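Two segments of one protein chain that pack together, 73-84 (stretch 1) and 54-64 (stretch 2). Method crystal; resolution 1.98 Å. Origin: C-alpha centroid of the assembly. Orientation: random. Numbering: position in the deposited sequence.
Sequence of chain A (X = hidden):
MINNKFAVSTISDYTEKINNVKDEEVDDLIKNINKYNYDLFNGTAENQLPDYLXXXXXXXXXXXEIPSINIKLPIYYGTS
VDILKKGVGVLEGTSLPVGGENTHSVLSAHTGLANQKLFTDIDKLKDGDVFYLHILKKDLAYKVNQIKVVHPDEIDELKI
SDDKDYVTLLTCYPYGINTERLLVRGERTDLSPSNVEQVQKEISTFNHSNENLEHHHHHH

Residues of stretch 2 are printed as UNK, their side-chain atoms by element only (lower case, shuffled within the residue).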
ATOM      1  N   LEU A  73      -6.988   7.661   2.620  1.00 20.37           N
ATOM      2  CA  LEU A  73      -7.719   6.387   2.379  1.00 19.29           C
ATOM      3  C   LEU A  73      -7.158   5.261   3.266  1.00 19.81           C
ATOM      4  O   LEU A  73      -5.938   5.201   3.494  1.00 19.80           O
ATOM      5  CB  LEU A  73      -7.592   5.973   0.911  1.00 20.61           C
ATOM      6  CG  LEU A  73      -8.321   6.833  -0.135  1.00 19.98           C
ATOM      7  CD1 LEU A  73      -7.848   6.532  -1.535  1.00 19.42           C
ATOM      8  CD2 LEU A  73      -9.827   6.703  -0.043  1.00 24.60           C
ATOM      9  N   PRO A  74      -8.028   4.324   3.716  1.00 19.89           N
ATOM     10  CA  PRO A  74      -7.539   3.123   4.419  1.00 19.07           C
ATOM     11  C   PRO A  74      -6.799   2.232   3.464  1.00 17.03           C
ATOM     12  O   PRO A  74      -7.091   2.246   2.275  1.00 17.88           O
ATOM     13  CB  PRO A  74      -8.815   2.418   4.900  1.00 18.04           C
ATOM     14  CG  PRO A  74      -9.910   2.990   4.066  1.00 19.68           C
ATOM     15  CD  PRO A  74      -9.493   4.404   3.731  1.00 17.92           C
ATOM     16  N   ILE A  75      -5.874   1.456   3.995  1.00 17.02           N
ATOM     17  CA  ILE A  75      -5.135   0.441   3.252  1.00 17.05           C
ATOM     18  C   ILE A  75      -5.437  -0.936   3.833  1.00 16.70           C
ATOM     19  O   ILE A  75      -5.227  -1.187   5.019  1.00 18.00           O
ATOM     20  CB  ILE A  75      -3.627   0.699   3.288  1.00 19.03           C
ATOM     21  CG1 ILE A  75      -3.290   2.010   2.586  1.00 20.89           C
ATOM     22  CG2 ILE A  75      -2.856  -0.423   2.598  1.00 21.35           C
ATOM     23  CD1 ILE A  75      -2.136   2.708   3.255  1.00 23.62           C
ATOM     24  N   TYR A  76      -6.041  -1.779   3.000  1.00 18.76           N
ATOM     25  CA  TYR A  76      -6.320  -3.165   3.330  1.00 17.13           C
ATOM     26  C   TYR A  76      -5.139  -4.038   2.869  1.00 20.93           C
ATOM     27  O   TYR A  76      -4.417  -3.684   1.944  1.00 20.23           O
ATOM     28  CB  TYR A  76      -7.600  -3.631   2.619  1.00 19.37           C
ATOM     29  CG  TYR A  76      -8.845  -2.876   3.032  1.00 23.81           C
ATOM     30  CD1 TYR A  76      -9.183  -1.680   2.420  1.00 24.01           C
ATOM     31  CD2 TYR A  76      -9.691  -3.361   4.033  1.00 23.43           C
ATOM     32  CE1 TYR A  76     -10.331  -1.008   2.760  1.00 25.00           C
ATOM     33  CE2 TYR A  76     -10.848  -2.690   4.371  1.00 24.78           C
ATOM     34  CZ  TYR A  76     -11.142  -1.499   3.758  1.00 25.03           C
ATOM     35  OH  TYR A  76     -12.261  -0.784   4.116  1.00 29.35           O
ATOM     36  N   TYR A  77      -4.981  -5.206   3.475  1.00 19.12           N
ATOM     37  CA  TYR A  77      -4.191  -6.245   2.847  1.00 22.31           C
ATOM     38  C   TYR A  77      -5.066  -7.001   1.852  1.00 23.01           C
ATOM     39  O   TYR A  77      -6.210  -7.357   2.168  1.00 19.00           O
ATOM     40  CB  TYR A  77      -3.601  -7.235   3.860  1.00 22.36           C
ATOM     41  CG  TYR A  77      -2.599  -8.147   3.190  1.00 22.59           C
ATOM     42  CD1 TYR A  77      -2.971  -9.425   2.738  1.00 25.05           C
ATOM     43  CD2 TYR A  77      -1.366  -7.659   2.800  1.00 24.82           C
ATOM     44  CE1 TYR A  77      -2.079 -10.226   2.049  1.00 24.21           C
ATOM     45  CE2 TYR A  77      -0.462  -8.452   2.118  1.00 24.34           C
ATOM     46  CZ  TYR A  77      -0.835  -9.729   1.734  1.00 26.76           C
ATOM     47  OH  TYR A  77       0.051 -10.481   1.016  1.00 24.52           O
ATOM     48  N   GLY A  78      -4.506  -7.246   0.671  1.00 20.02           N
ATOM     49  CA  GLY A  78      -5.098  -8.169  -0.287  1.00 22.73           C
ATOM     50  C   GLY A  78      -5.742  -7.389  -1.414  1.00 20.46           C
ATOM     51  O   GLY A  78      -5.920  -6.188  -1.306  1.00 21.93           O
ATOM     52  N   THR A  79      -5.989  -8.035  -2.547  1.00 23.84           N
ATOM     53  CA  THR A  79      -6.599  -7.342  -3.687  1.00 21.53           C
ATOM     54  C   THR A  79      -7.623  -8.214  -4.408  1.00 22.38           C
ATOM     55  O   THR A  79      -7.798  -8.074  -5.593  1.00 15.73           O
ATOM     56  CB  THR A  79      -5.564  -6.947  -4.765  1.00 24.47           C
ATOM     57  OG1 THR A  79      -4.881  -8.124  -5.260  1.00 26.07           O
ATOM     58  CG2 THR A  79      -4.568  -5.880  -4.239  1.00 23.64           C
ATOM     59  N   SER A  80      -8.303  -9.105  -3.707  1.00 21.09           N
ATOM     60  CA  SER A  80      -9.403  -9.797  -4.351  1.00 24.39           C
ATOM     61  C   SER A  80     -10.567  -8.817  -4.528  1.00 23.89           C
ATOM     62  O   SER A  80     -10.607  -7.748  -3.911  1.00 20.01           O
ATOM     63  CB  SER A  80      -9.811 -11.017  -3.528  1.00 26.93           C
ATOM     64  OG  SER A  80     -10.065 -10.642  -2.196  1.00 31.68           O
ATOM     65  N   VAL A  81     -11.466  -9.154  -5.445  1.00 19.24           N
ATOM     66  CA  VAL A  81     -12.474  -8.238  -5.953  1.00 20.97           C
ATOM     67  C   VAL A  81     -13.315  -7.647  -4.821  1.00 20.21           C
ATOM     68  O   VAL A  81     -13.564  -6.448  -4.777  1.00 20.62           O
ATOM     69  CB  VAL A  81     -13.352  -8.958  -6.994  1.00 21.13           C
ATOM     70  CG1 VAL A  81     -14.550  -8.107  -7.376  1.00 25.47           C
ATOM     71  CG2 VAL A  81     -12.512  -9.259  -8.228  1.00 25.56           C
ATOM     72  N   ASP A  82     -13.600  -8.444  -3.807  1.00 21.47           N
ATOM     73  CA  ASP A  82     -14.380  -7.947  -2.679  1.00 23.50           C
ATOM     74  C   ASP A  82     -13.652  -6.889  -1.820  1.00 22.59           C
ATOM     75  O   ASP A  82     -14.262  -5.958  -1.303  1.00 22.44           O
ATOM     76  CB  ASP A  82     -14.845  -9.113  -1.822  1.00 25.82           C
ATOM     77  CG  ASP A  82     -13.713  -9.955  -1.327  1.00 28.35           C
ATOM     78  OD1 ASP A  82     -13.616 -10.105  -0.095  1.00 34.63           O
ATOM     79  OD2 ASP A  82     -12.919 -10.465  -2.152  1.00 25.99           O
ATOM     80  N   ILE A  83     -12.334  -6.934  -1.802  1.00 20.79           N
ATOM     81  CA  ILE A  83     -11.582  -5.935  -1.045  1.00 19.43           C
ATOM     82  C   ILE A  83     -11.334  -4.678  -1.855  1.00 17.19           C
ATOM     83  O   ILE A  83     -11.445  -3.575  -1.333  1.00 21.94           O
ATOM     84  CB  ILE A  83     -10.255  -6.493  -0.541  1.00 20.53           C
ATOM     85  CG1 ILE A  83     -10.524  -7.475   0.615  1.00 29.05           C
ATOM     86  CG2 ILE A  83      -9.344  -5.344  -0.102  1.00 22.72           C
ATOM     87  CD1 ILE A  83      -9.844  -8.821   0.435  1.00 29.63           C
ATOM     88  N   LEU A  84     -11.163  -4.824  -3.160  1.00 18.40           N
ATOM     89  CA  LEU A  84     -10.968  -3.669  -4.013  1.00 17.66           C
ATOM     90  C   LEU A  84     -12.246  -2.907  -4.217  1.00 19.98           C
ATOM     91  O   LEU A  84     -12.203  -1.730  -4.567  1.00 12.87           O
ATOM     92  CB  LEU A  84     -10.382  -4.041  -5.374  1.00 17.59           C
ATOM     93  CG  LEU A  84      -8.933  -4.514  -5.501  1.00 14.65           C
ATOM     94  CD1 LEU A  84      -8.639  -4.875  -6.942  1.00 16.42           C
ATOM     95  CD2 LEU A  84      -7.909  -3.492  -5.011  1.00 16.26           C
ATOM     96  N   UNK A  54      -1.329 -12.989  11.712  1.00 46.47           N
ATOM     97  CA  UNK A  54      -2.756 -12.743  11.886  1.00 55.21           C
ATOM     98  C   UNK A  54      -3.199 -11.497  11.113  1.00 50.86           C
ATOM     99  O   UNK A  54      -4.155 -10.809  11.478  1.00 39.35           O
ATOM    100  c   UNK A  54      -4.274 -13.549  13.749  1.00 76.00           C
ATOM    101  o   UNK A  54      -5.327 -13.088  14.196  1.00 85.34           O
ATOM    102  c   UNK A  54      -3.118 -12.639  13.374  1.00 63.04           C
ATOM    103  n   UNK A  54      -4.114 -14.844  13.487  1.00 78.56           N
ATOM    104  N   UNK A  55      -2.502 -11.228  10.019  1.00 51.85           N
ATOM    105  CA  UNK A  55      -3.031 -10.343   9.004  1.00 45.48           C
ATOM    106  C   UNK A  55      -3.710 -11.199   7.955  1.00 42.55           C
ATOM    107  O   UNK A  55      -3.105 -12.105   7.393  1.00 41.34           O
ATOM    108  c   UNK A  55      -2.533  -8.483   7.406  1.00 43.51           C
ATOM    109  c   UNK A  55      -1.200  -8.741   9.524  1.00 42.64           C
ATOM    110  c   UNK A  55      -1.926  -9.473   8.392  1.00 43.37           C
ATOM    111  c   UNK A  55      -0.063  -7.858   9.078  1.00 40.84           C
ATOM    112  N   UNK A  56      -5.022 -11.061   7.877  1.00 39.35           N
ATOM    113  CA  UNK A  56      -5.794 -11.773   6.881  1.00 47.73           C
ATOM    114  C   UNK A  56      -6.112 -10.804   5.766  1.00 41.75           C
ATOM    115  O   UNK A  56      -6.297  -9.601   6.000  1.00 40.41           O
ATOM    116  n   UNK A  56      -6.372 -12.833   9.833  1.00 65.17           N
ATOM    117  c   UNK A  56      -6.360 -13.855  10.667  1.00 64.55           C
ATOM    118  c   UNK A  56      -7.273 -14.527   8.789  1.00 64.71           C
ATOM    119  n   UNK A  56      -6.901 -14.896  10.059  1.00 65.54           N
ATOM    120  c   UNK A  56      -6.915 -13.232   8.629  1.00 60.37           C
ATOM    121  c   UNK A  56      -7.103 -12.296   7.479  1.00 49.31           C
ATOM    122  N   UNK A  57      -6.221 -11.336   4.559  1.00 46.00           N
ATOM    123  CA  UNK A  57      -7.052 -10.720   3.540  1.00 45.03           C
ATOM    124  C   UNK A  57      -8.172  -9.927   4.200  1.00 40.93           C
ATOM    125  O   UNK A  57      -8.939 -10.472   4.996  1.00 41.02           O
ATOM    126  c   UNK A  57      -7.663 -11.800   2.654  1.00 51.02           C
ATOM    127  o   UNK A  57      -7.832 -11.910  -0.980  1.00 52.97           O
ATOM    128  c   UNK A  57      -7.063 -11.871   1.265  1.00 57.49           C
ATOM    129  o   UNK A  57      -9.260 -12.446   0.610  1.00 43.92           O
ATOM    130  c   UNK A  57      -8.121 -12.115   0.217  1.00 52.86           C
ATOM    131  N   UNK A  58      -8.218  -8.627   3.919  1.00 36.09           N
ATOM    132  CA  UNK A  58      -9.298  -7.770   4.391  1.00 30.92           C
ATOM    133  C   UNK A  58      -8.982  -6.963   5.632  1.00 27.88           C
ATOM    134  O   UNK A  58      -9.742  -6.082   6.009  1.00 25.35           O
ATOM    135  N   UNK A  59      -7.855  -7.240   6.272  1.00 28.40           N
ATOM    136  CA  UNK A  59      -7.482  -6.463   7.455  1.00 29.78           C
ATOM    137  C   UNK A  59      -7.028  -5.059   7.040  1.00 25.50           C
ATOM    138  O   UNK A  59      -6.480  -4.887   5.972  1.00 22.81           O
ATOM    139  o   UNK A  59      -6.067  -9.132   9.592  1.00 40.37           O
ATOM    140  o   UNK A  59      -8.101  -8.769   8.853  1.00 33.76           O
ATOM    141  c   UNK A  59      -6.388  -7.177   8.242  1.00 33.11           C
ATOM    142  c   UNK A  59      -6.897  -8.437   8.967  1.00 35.92           C
ATOM    143  N   UNK A  60      -7.290  -4.052   7.861  1.00 28.50           N
ATOM    144  CA  UNK A  60      -6.774  -2.723   7.570  1.00 27.59           C
ATOM    145  C   UNK A  60      -5.515  -2.456   8.386  1.00 28.08           C
ATOM    146  O   UNK A  60      -5.478  -2.693   9.595  1.00 26.58           O
ATOM    147  c   UNK A  60      -7.425  -0.460   8.593  1.00 26.09           C
ATOM    148  c   UNK A  60      -7.854  -1.621   7.704  1.00 32.56           C
ATOM    149  c   UNK A  60      -9.190  -2.192   8.133  1.00 33.53           C
ATOM    150  N   UNK A  61      -4.487  -1.988   7.690  1.00 27.33           N
ATOM    151  CA  UNK A  61      -3.134  -1.822   8.217  1.00 23.51           C
ATOM    152  C   UNK A  61      -2.830  -0.362   8.565  1.00 22.94           C
ATOM    153  O   UNK A  61      -1.794  -0.052   9.155  1.00 24.86           O
ATOM    154  c   UNK A  61      -2.364  -3.617   6.505  1.00 25.47           C
ATOM    155  c   UNK A  61      -2.293  -4.699   7.568  1.00 26.69           C
ATOM    156  c   UNK A  61      -1.332  -3.851   5.411  1.00 24.84           C
ATOM    157  c   UNK A  61      -2.133  -2.254   7.150  1.00 26.10           C
ATOM    158  N   UNK A  62      -3.696   0.536   8.127  1.00 17.75           N
ATOM    159  CA  UNK A  62      -3.496   1.946   8.366  1.00 19.41           C
ATOM    160  C   UNK A  62      -4.123   2.740   7.248  1.00 17.73           C
ATOM    161  O   UNK A  62      -5.082   2.270   6.611  1.00 18.86           O
ATOM    162  N   UNK A  63      -3.535   3.896   6.944  1.00 16.52           N
ATOM    163  CA  UNK A  63      -3.973   4.696   5.805  1.00 18.86           C
ATOM    164  C   UNK A  63      -2.863   5.488   5.071  1.00 18.84           C
ATOM    165  O   UNK A  63      -1.741   5.661   5.555  1.00 20.95           O
ATOM    166  c   UNK A  63      -3.894   8.757   8.105  1.00 32.98           C
ATOM    167  c   UNK A  63      -4.159   6.966   9.684  1.00 29.42           C
ATOM    168  c   UNK A  63      -3.857   8.278   9.411  1.00 30.78           C
ATOM    169  c   UNK A  63      -4.568   6.134   8.664  1.00 26.59           C
ATOM    170  o   UNK A  63      -3.466   9.097  10.442  1.00 40.35           O
ATOM    171  c   UNK A  63      -4.664   6.589   7.352  1.00 26.08           C
ATOM    172  c   UNK A  63      -5.080   5.653   6.243  1.00 22.44           C
ATOM    173  c   UNK A  63      -4.315   7.913   7.083  1.00 31.17           C
ATOM    174  N   UNK A  64      -3.223   5.996   3.907  1.00 20.56           N
ATOM    175  CA  UNK A  64      -2.337   6.800   3.107  1.00 20.63           C
ATOM    176  C   UNK A  64      -2.910   8.212   2.971  1.00 23.59           C
ATOM    177  O   UNK A  64      -4.121   8.394   2.833  1.00 21.83           O
ATOM    178  c   UNK A  64      -3.426   5.924   0.971  1.00 19.31           C
ATOM    179  c   UNK A  64      -0.598   6.271  -0.334  1.00 18.61           C
ATOM    180  c   UNK A  64      -1.171   7.012   0.857  1.00 19.09           C
ATOM    181  c   UNK A  64      -2.105   6.159   1.709  1.00 19.43           C
TER

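Position 54 has two carbons, the second carrying one oxygen and one nitrogen. It lies out of reach of stretch 1. The amide makes it Asn54; the residue is poorly ordered.

Position 55 has four carbons, forked at the first, one arm two carbons long. This is isoleucine. Ile55 CG2 lies 3.9 Å from Tyr77 CB, an apolar contact.

Position 56 has one carbon and then a five-membered ring of three carbons and two nitrogens. Its CA-to-CB bond points away from stretch 1. It is His56.

Position 57 has three carbons, the third carrying two oxygens. This is a carboxylate on a two-carbon arm, so Glu57. Its CA-to-CB bond points away, yet the end of the side chain comes back: Glu57 OE2 is 2.8 Å from Ser80 OG. Ser80 OG also lies 2.9 Å from Asp82 OD2, and which acceptor takes its proton is open.

Position 58 has no side-chain atoms and is Gly58. Its phi/psi of 99/-9 would jam a CB against the preceding carbonyl. Gly58 N donates to Tyr77 O at 3.0 Å, and Gly58 O sits at the edge of the Tyr76 ring.

Position 59 has two carbons, the second carrying two oxygens: Asp59. Asp59 OD1 accepts from His56 N at 2.8 Å, and Asp59 N donates to His56 O at 2.8 Å, closing a type II turn. Its carbonyl faces stretch 1, where Tyr77 N donates to Asp59 O at 2.9 Å.

Position 60 has one carbon carrying two more. It is Val60, and Val60 CG1 lies 4.1 Å from Tyr76 CE2.

Position 61 has four carbons, forked at the second: Leu61. Leu61 N donates to Ile75 O at 2.9 Å.

Position 62 has no side-chain atoms and is Gly62. Its phi/psi of 151/-149 also calls for glycine. Ile75 N donates to Gly62 O at 2.9 Å.

Position 63 has one carbon and then a six-carbon ring bearing one oxygen: Tyr63. Its ring end leads away, but Tyr63 CB is 2.9 Å from Leu73 O.

Position 64 has four carbons, forked at the first, one arm two carbons long: Ile64. Ile64 CB lies 3.8 Å from Ile75 CD1.

The contact is an antiparallel strand pair extended by the turn. Ile64 N donates to Leu73 O at 2.9 Å, and Leu73 N returns a bond to Ile64 O at 3.0 Å. Leu73, Ile75 and Ile64 share one sheet face; Tyr76 and Val60 share the other. Beyond the strands, Glu57 reaches the start of the helix.

Stretch 2, residues 54-64: NIHEGDVLGYI
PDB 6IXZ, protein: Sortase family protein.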